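Local coordinates for multiple antibiotic resistance protein MARR (Escherichia coli, PDB 1JGS) that represses the marRAB operon, which is involved in activating antibiotic resistance and oxidative stress genes, by binding the marO operator as a winged-helix DNA-binding protein, at residues E79-P84 and G89-L94; F37-S42 and T66-R71; N24-P29 and Q111-E116; D70-V73 and W77-R80. One frame throughout, in Å; residues are numbered along the deposited sequence.

Contact 1 of 4, residues E79-P84 and G89-L94; sequences ERLPNP and GVLVKL. With SAL (2-hydroxybenzoic acid), chain B.
R80 and V90 touch beside the antiparallel beta hairpin that forms the wing of this winged-helix domain. Strands 79-82 and 90-94 pair in regular register. E79 with K93 and L81 with L91 are hydrogen-bonded pairs; R80 with V92 is a non-hydrogen-bonded pair. The L91 N to L81 O bond is 2.7 Å long. Beyond the strand, N83 N still reaches G89 O at 3.1 Å, with the donor above the carbonyl plane.

From the face that carries R80 and V92, R80 extends to the bound salicylate. V90 CG2 touches R80 CG at 3.4 Å, and V92 CG1 lies against the same carbon. The R80 chain then bends at chi3 (-54°). This brings the edge of its guanidinium to the salicylate carboxylate. V90 also lines this pocket.

The other face carries E79, L81, L91 and K93. L81 CG sits between its backbone N and carbonyl carbon (chi1 63°). From there CD2 lies across K93 CD at 3.6 Å and near L91 CB. E79 and K93 run side by side, with their CG atoms 3.9 Å apart, but their charged ends do not meet. Toward the turn, L91 CD1 packs on P84 CD and CD2 on the N83 amide. At the pocket, R80 NH1 gives a weak hydrogen bond to salicylate O1' at 2.9 Å.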
loop_
_atom_site.group_PDB
_atom_site.type_symbol
_atom_site.label_atom_id
_atom_site.label_comp_id
_atom_site.label_asym_id
_atom_site.label_seq_id
_atom_site.Cartn_x
_atom_site.Cartn_y
_atom_site.Cartn_z
ATOM N N GLU A 79 5.705 23.483 2.808
ATOM C CA GLU A 79 5.183 24.836 2.689
ATOM C C GLU A 79 4.282 24.898 1.467
ATOM O O GLU A 79 4.449 24.120 0.515
ATOM C CB GLU A 79 6.314 25.874 2.588
ATOM C CG GLU A 79 7.034 25.971 1.259
ATOM C CD GLU A 79 8.234 26.913 1.342
ATOM O OE1 GLU A 79 9.138 26.630 2.141
ATOM O OE2 GLU A 79 8.287 27.941 0.628
ATOM N N ARG A 80 3.327 25.816 1.519
ATOM C CA ARG A 80 2.341 26.015 0.470
ATOM C C ARG A 80 2.592 27.275 -0.357
ATOM O O ARG A 80 2.878 28.346 0.187
ATOM C CB ARG A 80 0.962 26.124 1.113
ATOM C CG ARG A 80 -0.088 25.228 0.528
ATOM C CD ARG A 80 -1.319 25.338 1.373
ATOM N NE ARG A 80 -0.972 25.056 2.756
ATOM C CZ ARG A 80 -1.382 23.994 3.442
ATOM N NH1 ARG A 80 -2.173 23.101 2.873
ATOM N NH2 ARG A 80 -0.984 23.826 4.699
ATOM N N LEU A 81 2.477 27.151 -1.674
ATOM C CA LEU A 81 2.659 28.305 -2.541
ATOM C C LEU A 81 1.499 28.345 -3.527
ATOM O O LEU A 81 0.818 27.343 -3.739
ATOM C CB LEU A 81 3.982 28.230 -3.299
ATOM C CG LEU A 81 4.138 27.064 -4.271
ATOM C CD1 LEU A 81 4.995 27.497 -5.451
ATOM C CD2 LEU A 81 4.760 25.870 -3.546
ATOM N N PRO A 82 1.251 29.517 -4.132
ATOM C CA PRO A 82 0.153 29.646 -5.094
ATOM C C PRO A 82 0.430 28.803 -6.329
ATOM O O PRO A 82 1.578 28.691 -6.763
ATOM C CB PRO A 82 0.136 31.143 -5.404
ATOM C CG PRO A 82 0.704 31.764 -4.141
ATOM C CD PRO A 82 1.851 30.831 -3.840
ATOM N N ASN A 83 -0.615 28.193 -6.877
ATOM C CA ASN A 83 -0.469 27.369 -8.070
ATOM C C ASN A 83 -0.542 28.299 -9.277
ATOM O O ASN A 83 -1.544 28.977 -9.485
ATOM C CB ASN A 83 -1.590 26.324 -8.150
ATOM C CG ASN A 83 -1.406 25.357 -9.313
ATOM O OD1 ASN A 83 -1.083 25.767 -10.423
ATOM N ND2 ASN A 83 -1.619 24.071 -9.064
ATOM N N PRO A 84 0.534 28.357 -10.077
ATOM C CA PRO A 84 0.579 29.214 -11.265
ATOM C C PRO A 84 -0.473 28.850 -12.310
ATOM O O PRO A 84 -1.238 29.705 -12.752
ATOM C CB PRO A 84 2.001 29.009 -11.778
ATOM C CG PRO A 84 2.769 28.757 -10.518
ATOM C CD PRO A 84 1.861 27.782 -9.808
ATOM N N GLY A 89 -6.099 27.737 -6.322
ATOM C CA GLY A 89 -5.439 26.650 -5.623
ATOM C C GLY A 89 -4.001 26.897 -5.231
ATOM O O GLY A 89 -3.433 27.960 -5.498
ATOM N N VAL A 90 -3.407 25.902 -4.586
ATOM C CA VAL A 90 -2.031 26.008 -4.139
ATOM C C VAL A 90 -1.269 24.741 -4.430
ATOM O O VAL A 90 -1.847 23.721 -4.820
ATOM C CB VAL A 90 -1.929 26.265 -2.616
ATOM C CG1 VAL A 90 -2.611 27.563 -2.271
ATOM C CG2 VAL A 90 -2.534 25.107 -1.839
ATOM N N LEU A 91 0.039 24.817 -4.239
ATOM C CA LEU A 91 0.909 23.681 -4.454
ATOM C C LEU A 91 1.594 23.528 -3.116
ATOM O O LEU A 91 1.616 24.458 -2.305
ATOM C CB LEU A 91 1.973 23.977 -5.532
ATOM C CG LEU A 91 1.595 24.221 -7.006
ATOM C CD1 LEU A 91 2.745 24.924 -7.693
ATOM C CD2 LEU A 91 1.276 22.910 -7.732
ATOM N N VAL A 92 2.140 22.352 -2.872
ATOM C CA VAL A 92 2.861 22.143 -1.645
ATOM C C VAL A 92 4.195 21.601 -2.083
ATOM O O VAL A 92 4.272 20.804 -3.022
ATOM C CB VAL A 92 2.160 21.131 -0.710
ATOM C CG1 VAL A 92 0.796 21.698 -0.241
ATOM C CG2 VAL A 92 1.983 19.802 -1.423
ATOM N N LYS A 93 5.250 22.071 -1.435
ATOM C CA LYS A 93 6.591 21.607 -1.739
ATOM C C LYS A 93 7.290 21.500 -0.403
ATOM O O LYS A 93 6.810 22.029 0.608
ATOM C CB LYS A 93 7.308 22.618 -2.634
ATOM C CG LYS A 93 7.655 23.928 -1.949
ATOM C CD LYS A 93 8.152 24.942 -2.957
ATOM C CE LYS A 93 9.438 25.583 -2.498
ATOM N NZ LYS A 93 10.527 24.573 -2.327
ATOM N N LEU A 94 8.425 20.820 -0.390
ATOM C CA LEU A 94 9.180 20.668 0.834
ATOM C C LEU A 94 9.988 21.916 1.118
ATOM O O LEU A 94 10.428 22.601 0.201
ATOM C CB LEU A 94 10.140 19.492 0.719
ATOM C CG LEU A 94 9.554 18.110 0.401
ATOM C CD1 LEU A 94 10.645 17.069 0.675
ATOM C CD2 LEU A 94 8.301 17.828 1.272
HETATM C "C1'" SAL B . -4.868 22.068 1.385
HETATM O "O1'" SAL B . -4.447 23.307 1.160
HETATM O "O2'" SAL B . -4.473 21.432 2.373
HETATM C C1 SAL B . -5.816 21.505 0.401
HETATM C C2 SAL B . -6.325 20.151 0.568
HETATM C C3 SAL B . -7.230 19.586 -0.360
HETATM C C4 SAL B . -7.663 20.312 -1.467
HETATM C C5 SAL B . -7.130 21.784 -1.673
HETATM C C6 SAL B . -6.240 22.291 -0.731
HETATM O O2 SAL B . -5.963 19.360 1.613
#

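Contact 2 of 4, residues F37-S42 and T66-R71; sequences FKVLCS and TRMLDR. With SAL (2-hydroxybenzoic acid), chain B; SAL (2-hydroxybenzoic acid), chain C.
V39 of helix 34-46 and L69 of helix 62-74 mark the nearest approach of these two segments, with CA atoms 8.5 Å apart. Both segments are wholly helical and belong to the winged-helix DNA-binding domain. Their contact is small, buried and apolar.

V39 is the one residue of 37-42 that reaches across. Its two methyls divide the work. CG2 meets M68 CG at 3.9 Å, while CG1 faces L69 CD2 at 4.4 Å, a looser approach. V39 and M68 lie alongside each other, running opposite ways. M68 starts with CG anti to the backbone N (chi1 165°). It then bends at chi2 and chi3, which brings the terminal methyl CE back beside V39 CG2 and against a salicylate ring. L58 of helix 51-58 also packs on V39.

Helix 62-74 has a bound salicylate on each of two flanks. M68 helps line one pocket, together with A35 and Q36 of helix 34-46. T66 and L69 line the other. There the salicylate hydroxyl O2 donates a hydrogen bond to T66 OG1 at 2.9 Å, and T66 OG1 is also bonded to L62 O within the helix. In the first pocket, M68 CE rests 3.6 Å from C1 of the salicylate ring.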
loop_
_atom_site.group_PDB
_atom_site.type_symbol
_atom_site.label_atom_id
_atom_site.label_comp_id
_atom_site.label_asym_id
_atom_site.label_seq_id
_atom_site.Cartn_x
_atom_site.Cartn_y
_atom_site.Cartn_z
ATOM N N PHE A 37 6.541 10.190 6.191
ATOM C CA PHE A 37 7.700 9.952 5.324
ATOM C C PHE A 37 7.264 9.753 3.866
ATOM O O PHE A 37 7.843 10.341 2.949
ATOM C CB PHE A 37 8.482 8.731 5.809
ATOM C CG PHE A 37 9.696 8.427 4.988
ATOM C CD1 PHE A 37 10.602 9.435 4.658
ATOM C CD2 PHE A 37 9.949 7.131 4.554
ATOM C CE1 PHE A 37 11.743 9.163 3.907
ATOM C CE2 PHE A 37 11.090 6.845 3.801
ATOM C CZ PHE A 37 11.990 7.868 3.476
ATOM N N LYS A 38 6.229 8.944 3.661
ATOM C CA LYS A 38 5.701 8.688 2.321
ATOM C C LYS A 38 5.227 10.004 1.684
ATOM O O LYS A 38 5.542 10.295 0.527
ATOM C CB LYS A 38 4.532 7.700 2.397
ATOM C CG LYS A 38 4.898 6.327 2.946
ATOM C CD LYS A 38 3.654 5.459 3.132
ATOM C CE LYS A 38 4.002 4.052 3.613
ATOM N NZ LYS A 38 4.764 3.274 2.592
ATOM N N VAL A 39 4.466 10.798 2.432
ATOM C CA VAL A 39 4.002 12.073 1.893
ATOM C C VAL A 39 5.179 12.960 1.490
ATOM O O VAL A 39 5.091 13.676 0.495
ATOM C CB VAL A 39 3.120 12.832 2.906
ATOM C CG1 VAL A 39 2.920 14.276 2.463
ATOM C CG2 VAL A 39 1.765 12.132 3.027
ATOM N N LEU A 40 6.277 12.914 2.244
ATOM C CA LEU A 40 7.443 13.739 1.899
ATOM C C LEU A 40 8.141 13.239 0.625
ATOM O O LEU A 40 8.526 14.027 -0.239
ATOM C CB LEU A 40 8.483 13.771 3.035
ATOM C CG LEU A 40 8.242 14.517 4.349
ATOM C CD1 LEU A 40 9.528 14.469 5.183
ATOM C CD2 LEU A 40 7.845 15.948 4.092
ATOM N N CYS A 41 8.310 11.930 0.514
ATOM C CA CYS A 41 8.969 11.374 -0.655
ATOM C C CYS A 41 8.156 11.664 -1.911
ATOM O O CYS A 41 8.718 11.921 -2.976
ATOM C CB CYS A 41 9.155 9.869 -0.484
ATOM S SG CYS A 41 10.240 9.423 0.883
ATOM N N SER A 42 6.834 11.630 -1.782
ATOM C CA SER A 42 5.948 11.885 -2.918
ATOM C C SER A 42 5.948 13.337 -3.379
ATOM O O SER A 42 5.870 13.609 -4.568
ATOM C CB SER A 42 4.513 11.485 -2.574
ATOM O OG SER A 42 4.432 10.105 -2.263
ATOM N N THR A 66 -5.225 16.610 4.521
ATOM C CA THR A 66 -5.282 17.996 4.954
ATOM C C THR A 66 -4.674 18.145 6.331
ATOM O O THR A 66 -3.854 19.036 6.562
ATOM C CB THR A 66 -6.744 18.498 5.022
ATOM O OG1 THR A 66 -7.440 18.119 3.828
ATOM C CG2 THR A 66 -6.780 20.016 5.160
ATOM N N ARG A 67 -5.091 17.284 7.256
ATOM C CA ARG A 67 -4.556 17.334 8.614
ATOM C C ARG A 67 -3.083 16.986 8.535
ATOM O O ARG A 67 -2.261 17.585 9.206
ATOM C CB ARG A 67 -5.281 16.336 9.539
ATOM C CG ARG A 67 -6.767 16.605 9.713
ATOM C CD ARG A 67 -7.318 15.969 10.991
ATOM N NE ARG A 67 -7.118 14.522 11.047
ATOM C CZ ARG A 67 -7.800 13.641 10.321
ATOM N NH1 ARG A 67 -8.738 14.047 9.472
ATOM N NH2 ARG A 67 -7.546 12.346 10.444
ATOM N N MET A 68 -2.763 16.008 7.699
ATOM C CA MET A 68 -1.382 15.573 7.502
ATOM C C MET A 68 -0.517 16.735 6.995
ATOM O O MET A 68 0.574 16.996 7.517
ATOM C CB MET A 68 -1.339 14.430 6.480
ATOM C CG MET A 68 0.046 14.139 5.918
ATOM S SD MET A 68 1.140 13.445 7.146
ATOM C CE MET A 68 0.802 11.662 6.885
ATOM N N LEU A 69 -1.004 17.427 5.970
ATOM C CA LEU A 69 -0.243 18.535 5.416
ATOM C C LEU A 69 -0.043 19.626 6.474
ATOM O O LEU A 69 1.045 20.211 6.576
ATOM C CB LEU A 69 -0.939 19.070 4.161
ATOM C CG LEU A 69 -0.866 18.154 2.918
ATOM C CD1 LEU A 69 -1.677 18.757 1.776
ATOM C CD2 LEU A 69 0.585 18.008 2.453
ATOM N N ASP A 70 -1.074 19.872 7.286
ATOM C CA ASP A 70 -0.969 20.886 8.335
ATOM C C ASP A 70 0.054 20.440 9.369
ATOM O O ASP A 70 0.846 21.246 9.837
ATOM C CB ASP A 70 -2.317 21.134 9.020
ATOM C CG ASP A 70 -3.194 22.148 8.270
ATOM O OD1 ASP A 70 -2.734 22.768 7.279
ATOM O OD2 ASP A 70 -4.356 22.332 8.692
ATOM N N ARG A 71 0.046 19.166 9.742
ATOM C CA ARG A 71 1.029 18.706 10.715
ATOM C C ARG A 71 2.432 18.888 10.131
ATOM O O ARG A 71 3.352 19.315 10.823
ATOM C CB ARG A 71 0.803 17.231 11.072
ATOM C CG ARG A 71 1.858 16.619 11.995
ATOM C CD ARG A 71 2.067 17.457 13.263
ATOM N NE ARG A 71 0.850 17.609 14.068
ATOM C CZ ARG A 71 0.297 16.636 14.787
ATOM N NH1 ARG A 71 0.850 15.427 14.806
ATOM N NH2 ARG A 71 -0.799 16.870 15.498
HETATM C "C1'" SAL B . -4.868 22.068 1.385
HETATM O "O1'" SAL B . -4.447 23.307 1.160
HETATM O "O2'" SAL B . -4.473 21.432 2.373
HETATM C C1 SAL B . -5.816 21.505 0.401
HETATM C C2 SAL B . -6.325 20.151 0.568
HETATM C C3 SAL B . -7.230 19.586 -0.360
HETATM C C4 SAL B . -7.663 20.312 -1.467
HETATM C C5 SAL B . -7.130 21.784 -1.673
HETATM C C6 SAL B . -6.240 22.291 -0.731
HETATM O O2 SAL B . -5.963 19.360 1.613
HETATM C "C1'" SAL C . -0.208 12.566 10.728
HETATM O "O1'" SAL C . 0.981 12.714 11.298
HETATM O "O2'" SAL C . -1.013 13.536 10.624
HETATM C C1 SAL C . -0.508 11.203 10.237
HETATM C C2 SAL C . -1.789 10.915 9.585
HETATM C C3 SAL C . -2.092 9.603 9.107
HETATM C C4 SAL C . -1.169 8.554 9.254
HETATM C C5 SAL C . 0.223 8.860 9.964
HETATM C C6 SAL C . 0.461 10.159 10.403
HETATM O O2 SAL C . -2.761 11.873 9.396
#

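Contact 3 of 4, residues N24-P29 and Q111-E116; sequences NEYLSP and QDLHQE
This is a helix-to-helix packing contact between the C-terminal end of helix 8-27 and the long helix 96-118. It sits away from the wing and ties together two of the helices that flank the winged-helix domain in the MarR fold. One aromatic side chain, Y26, makes the whole contact from its side. D112, L113 and E116 receive it.

The CA atoms of Y26 and D112 are the nearest pair, 7.8 Å apart. D112 CB lies over one face of the Y26 ring. It is 3.6 Å from the ring centroid and 16° off the normal, a CH-pi contact. The D112 carboxylate stands steeply to the ring, with the two planes 81° apart. L113 comes to the ring edge instead, where its CD2 is 3.5 Å from Y26 CE1. The ring is therefore bounded on a face and on an edge by successive residues of one helix turn.

With CG anti to its carbonyl carbon (chi1 -58°), Y26 points its ring across to the other helix. The hydroxyl ends beside the next turn, with Y26 OH tightly against E116 CG (3.0 Å). Y26 OH is also 3.2 Å from D112 O. V109 packs on Y26 too, one turn before L113, and L22 of helix 8-27 touches both L113 and E116.

D112 uses CB on the ring face and E116 uses CG at the hydroxyl. Both acids thus offer carbon to Y26, and their carboxylates make no ion pair with it.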
loop_
_atom_site.group_PDB
_atom_site.type_symbol
_atom_site.label_atom_id
_atom_site.label_comp_id
_atom_site.label_asym_id
_atom_site.label_seq_id
_atom_site.Cartn_x
_atom_site.Cartn_y
_atom_site.Cartn_z
ATOM N N ASN A 24 8.140 0.924 9.286
ATOM C CA ASN A 24 7.637 1.424 10.561
ATOM C C ASN A 24 8.665 1.154 11.666
ATOM O O ASN A 24 8.930 2.024 12.502
ATOM C CB ASN A 24 6.307 0.756 10.951
ATOM C CG ASN A 24 5.120 1.298 10.167
ATOM O OD1 ASN A 24 4.759 0.765 9.115
ATOM N ND2 ASN A 24 4.512 2.370 10.676
ATOM N N GLU A 25 9.241 -0.049 11.664
ATOM C CA GLU A 25 10.232 -0.426 12.678
ATOM C C GLU A 25 11.489 0.439 12.653
ATOM O O GLU A 25 12.071 0.722 13.696
ATOM C CB GLU A 25 10.619 -1.903 12.538
ATOM C CG GLU A 25 9.620 -2.862 13.180
ATOM C CD GLU A 25 10.049 -4.325 13.095
ATOM O OE1 GLU A 25 11.197 -4.635 13.487
ATOM O OE2 GLU A 25 9.234 -5.164 12.646
ATOM N N TYR A 26 11.900 0.866 11.465
ATOM C CA TYR A 26 13.090 1.702 11.327
ATOM C C TYR A 26 12.838 3.152 11.725
ATOM O O TYR A 26 13.761 3.845 12.148
ATOM C CB TYR A 26 13.590 1.688 9.885
ATOM C CG TYR A 26 13.923 0.322 9.346
ATOM C CD1 TYR A 26 13.665 0.009 8.012
ATOM C CD2 TYR A 26 14.517 -0.647 10.153
ATOM C CE1 TYR A 26 13.987 -1.233 7.488
ATOM C CE2 TYR A 26 14.849 -1.897 9.642
ATOM C CZ TYR A 26 14.579 -2.182 8.306
ATOM O OH TYR A 26 14.905 -3.410 7.778
ATOM N N LEU A 27 11.596 3.614 11.575
ATOM C CA LEU A 27 11.248 5.001 11.910
ATOM C C LEU A 27 10.694 5.158 13.328
ATOM O O LEU A 27 10.470 6.276 13.797
ATOM C CB LEU A 27 10.220 5.548 10.912
ATOM C CG LEU A 27 10.590 5.465 9.433
ATOM C CD1 LEU A 27 9.553 6.215 8.618
ATOM C CD2 LEU A 27 11.962 6.065 9.208
ATOM N N SER A 28 10.483 4.025 13.991
ATOM C CA SER A 28 9.952 3.978 15.343
ATOM C C SER A 28 10.685 4.875 16.339
ATOM O O SER A 28 10.053 5.497 17.191
ATOM C CB SER A 28 9.964 2.530 15.847
ATOM O OG SER A 28 9.375 2.421 17.128
ATOM N N PRO A 29 12.023 4.940 16.268
ATOM C CA PRO A 29 12.766 5.792 17.211
ATOM C C PRO A 29 12.827 7.271 16.800
ATOM O O PRO A 29 13.204 8.133 17.606
ATOM C CB PRO A 29 14.175 5.175 17.224
ATOM C CG PRO A 29 13.992 3.803 16.632
ATOM C CD PRO A 29 12.939 4.016 15.579
ATOM N N GLN A 111 19.012 1.786 3.523
ATOM C CA GLN A 111 20.199 1.004 3.874
ATOM C C GLN A 111 19.893 -0.183 4.788
ATOM O O GLN A 111 20.673 -1.131 4.852
ATOM C CB GLN A 111 21.241 1.903 4.546
ATOM C CG GLN A 111 21.836 2.956 3.629
ATOM C CD GLN A 111 22.666 3.990 4.374
ATOM O OE1 GLN A 111 23.234 4.901 3.768
ATOM N NE2 GLN A 111 22.735 3.858 5.695
ATOM N N ASP A 112 18.768 -0.123 5.498
ATOM C CA ASP A 112 18.374 -1.204 6.400
ATOM C C ASP A 112 17.479 -2.215 5.703
ATOM O O ASP A 112 17.550 -3.413 5.981
ATOM C CB ASP A 112 17.634 -0.653 7.620
ATOM C CG ASP A 112 18.533 0.135 8.545
ATOM O OD1 ASP A 112 18.046 0.556 9.614
ATOM O OD2 ASP A 112 19.720 0.334 8.210
ATOM N N LEU A 113 16.626 -1.726 4.809
ATOM C CA LEU A 113 15.719 -2.596 4.072
ATOM C C LEU A 113 16.507 -3.506 3.151
ATOM O O LEU A 113 16.372 -4.726 3.202
ATOM C CB LEU A 113 14.734 -1.769 3.242
ATOM C CG LEU A 113 13.520 -1.177 3.957
ATOM C CD1 LEU A 113 12.746 -0.279 2.995
ATOM C CD2 LEU A 113 12.632 -2.304 4.462
ATOM N N HIS A 114 17.333 -2.899 2.309
ATOM C CA HIS A 114 18.145 -3.649 1.368
ATOM C C HIS A 114 18.734 -4.854 2.079
ATOM O O HIS A 114 18.620 -5.983 1.602
ATOM C CB HIS A 114 19.274 -2.770 0.826
ATOM C CG HIS A 114 20.027 -3.389 -0.311
ATOM N ND1 HIS A 114 20.602 -4.638 -0.233
ATOM C CD2 HIS A 114 20.307 -2.923 -1.552
ATOM C CE1 HIS A 114 21.204 -4.916 -1.376
ATOM N NE2 HIS A 114 21.040 -3.892 -2.192
ATOM N N GLN A 115 19.354 -4.608 3.229
ATOM C CA GLN A 115 19.966 -5.673 4.014
ATOM C C GLN A 115 18.919 -6.679 4.471
ATOM O O GLN A 115 18.965 -7.847 4.089
ATOM C CB GLN A 115 20.674 -5.092 5.237
ATOM C CG GLN A 115 21.661 -3.987 4.911
ATOM C CD GLN A 115 22.690 -4.407 3.878
ATOM O OE1 GLN A 115 23.393 -5.402 4.056
ATOM N NE2 GLN A 115 22.786 -3.646 2.791
ATOM N N GLU A 116 17.971 -6.220 5.283
ATOM C CA GLU A 116 16.927 -7.098 5.799
ATOM C C GLU A 116 16.195 -7.915 4.746
ATOM O O GLU A 116 15.986 -9.116 4.929
ATOM C CB GLU A 116 15.911 -6.299 6.616
ATOM C CG GLU A 116 16.354 -6.008 8.040
ATOM C CD GLU A 116 16.839 -7.252 8.755
ATOM O OE1 GLU A 116 18.029 -7.599 8.600
ATOM O OE2 GLU A 116 16.025 -7.889 9.458
#

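Contact 4 of 4, residues D70-V73 and W77-R80; sequences DRLV and WVER. With SAL (2-hydroxybenzoic acid), chain B.
The L72 side chain runs roughly perpendicular to that of W77, and L72 CD2 meets the six-membered ring at W77 CE3, 3.5 Å away. Its CB packs on V78 CG2 at 3.8 Å. One leucine thus bridges the end of helix 62-74 and the start of strand 78-82, where the recognition helix of the winged-helix domain passes into the wing. The backbone fixes the turn as well: W77 N donates to L72 O at 3.0 Å.

V73 takes the neighbouring position on the helix. Its chi1 of 173° sets CG2 beside the backbone N, and from there V73 CG2 meets V78 O at 3.5 Å. The same methyl lies 3.6 Å from R80 NH2. V39 and Q36 of helix 34-46 touch L72 and W77 respectively, so the turn also packs on that helix.

D70 and R80 form the polar end of the contact. R80 NH2 reaches D70 OD1 at 3.3 Å, a salt bridge whose hydrogen bond is long and weak, and the carboxylate and guanidinium planes are 73° apart. NH1 turns to the salicylate. R80 is thus shared between the D70 carboxylate and the salicylate carboxylate, which is probably ionised. D70 probably helps to orient the guanidinium from the second shell, and the guanidinium charge probably offsets both carboxylates.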
loop_
_atom_site.group_PDB
_atom_site.type_symbol
_atom_site.label_atom_id
_atom_site.label_comp_id
_atom_site.label_asym_id
_atom_site.label_seq_id
_atom_site.Cartn_x
_atom_site.Cartn_y
_atom_site.Cartn_z
ATOM N N ASP A 70 -1.074 19.872 7.286
ATOM C CA ASP A 70 -0.969 20.886 8.335
ATOM C C ASP A 70 0.054 20.440 9.369
ATOM O O ASP A 70 0.846 21.246 9.837
ATOM C CB ASP A 70 -2.317 21.134 9.020
ATOM C CG ASP A 70 -3.194 22.148 8.270
ATOM O OD1 ASP A 70 -2.734 22.768 7.279
ATOM O OD2 ASP A 70 -4.356 22.332 8.692
ATOM N N ARG A 71 0.046 19.166 9.742
ATOM C CA ARG A 71 1.029 18.706 10.715
ATOM C C ARG A 71 2.432 18.888 10.131
ATOM O O ARG A 71 3.352 19.315 10.823
ATOM C CB ARG A 71 0.803 17.231 11.072
ATOM C CG ARG A 71 1.858 16.619 11.995
ATOM C CD ARG A 71 2.067 17.457 13.263
ATOM N NE ARG A 71 0.850 17.609 14.068
ATOM C CZ ARG A 71 0.297 16.636 14.787
ATOM N NH1 ARG A 71 0.850 15.427 14.806
ATOM N NH2 ARG A 71 -0.799 16.870 15.498
ATOM N N LEU A 72 2.600 18.571 8.853
ATOM C CA LEU A 72 3.923 18.703 8.232
ATOM C C LEU A 72 4.391 20.158 8.191
ATOM O O LEU A 72 5.584 20.435 8.327
ATOM C CB LEU A 72 3.909 18.084 6.828
ATOM C CG LEU A 72 3.824 16.547 6.866
ATOM C CD1 LEU A 72 3.622 15.945 5.493
ATOM C CD2 LEU A 72 5.091 16.031 7.504
ATOM N N VAL A 73 3.460 21.091 8.005
ATOM C CA VAL A 73 3.831 22.507 7.997
ATOM C C VAL A 73 4.263 22.880 9.411
ATOM O O VAL A 73 5.261 23.571 9.581
ATOM C CB VAL A 73 2.651 23.398 7.557
ATOM C CG1 VAL A 73 2.998 24.867 7.720
ATOM C CG2 VAL A 73 2.305 23.086 6.098
ATOM N N TRP A 77 8.390 21.096 7.658
ATOM C CA TRP A 77 8.898 20.277 6.574
ATOM C C TRP A 77 8.249 20.556 5.232
ATOM O O TRP A 77 8.803 20.209 4.196
ATOM C CB TRP A 77 8.728 18.793 6.907
ATOM C CG TRP A 77 9.480 18.335 8.112
ATOM C CD1 TRP A 77 10.508 18.982 8.730
ATOM C CD2 TRP A 77 9.252 17.135 8.859
ATOM N NE1 TRP A 77 10.934 18.265 9.822
ATOM C CE2 TRP A 77 10.180 17.125 9.926
ATOM C CE3 TRP A 77 8.354 16.070 8.734
ATOM C CZ2 TRP A 77 10.237 16.092 10.865
ATOM C CZ3 TRP A 77 8.409 15.033 9.670
ATOM C CH2 TRP A 77 9.346 15.054 10.723
ATOM N N VAL A 78 7.083 21.192 5.243
ATOM C CA VAL A 78 6.358 21.476 4.012
ATOM C C VAL A 78 5.837 22.906 3.997
ATOM O O VAL A 78 5.574 23.483 5.050
ATOM C CB VAL A 78 5.163 20.495 3.869
ATOM C CG1 VAL A 78 4.257 20.912 2.731
ATOM C CG2 VAL A 78 5.681 19.073 3.652
ATOM N N GLU A 79 5.705 23.483 2.808
ATOM C CA GLU A 79 5.183 24.836 2.689
ATOM C C GLU A 79 4.282 24.898 1.467
ATOM O O GLU A 79 4.449 24.120 0.515
ATOM C CB GLU A 79 6.314 25.874 2.588
ATOM C CG GLU A 79 7.034 25.971 1.259
ATOM C CD GLU A 79 8.234 26.913 1.342
ATOM O OE1 GLU A 79 9.138 26.630 2.141
ATOM O OE2 GLU A 79 8.287 27.941 0.628
ATOM N N ARG A 80 3.327 25.816 1.519
ATOM C CA ARG A 80 2.341 26.015 0.470
ATOM C C ARG A 80 2.592 27.275 -0.357
ATOM O O ARG A 80 2.878 28.346 0.187
ATOM C CB ARG A 80 0.962 26.124 1.113
ATOM C CG ARG A 80 -0.088 25.228 0.528
ATOM C CD ARG A 80 -1.319 25.338 1.373
ATOM N NE ARG A 80 -0.972 25.056 2.756
ATOM C CZ ARG A 80 -1.382 23.994 3.442
ATOM N NH1 ARG A 80 -2.173 23.101 2.873
ATOM N NH2 ARG A 80 -0.984 23.826 4.699
HETATM C "C1'" SAL B . -4.868 22.068 1.385
HETATM O "O1'" SAL B . -4.447 23.307 1.160
HETATM O "O2'" SAL B . -4.473 21.432 2.373
HETATM C C1 SAL B . -5.816 21.505 0.401
HETATM C C2 SAL B . -6.325 20.151 0.568
HETATM C C3 SAL B . -7.230 19.586 -0.360
HETATM C C4 SAL B . -7.663 20.312 -1.467
HETATM C C5 SAL B . -7.130 21.784 -1.673
HETATM C C6 SAL B . -6.240 22.291 -0.731
HETATM O O2 SAL B . -5.963 19.360 1.613
#

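In the fold
From the N terminus, helix 8-27 leads to helix 34-46. Contact 3 opens at the end of helix 8-27 and closes only at 111-116, so its long loop encloses the other three contacts. Within that loop, contact 2 joins helix 34-46 to helix 62-74. Contact 4 starts on the segment where contact 2 ends, and closes the short turn into strand 78-82. Contact 1 starts where contact 4 ends, and closes the hairpin. Contacts 2 and 4 share D70 and R71, and contacts 4 and 1 share E79 and R80. These three touch one another and all reach the same salicylate. Contact 3 meets only contact 2, through F37 and L27, and its centre lies about 31 Å from that of contact 1.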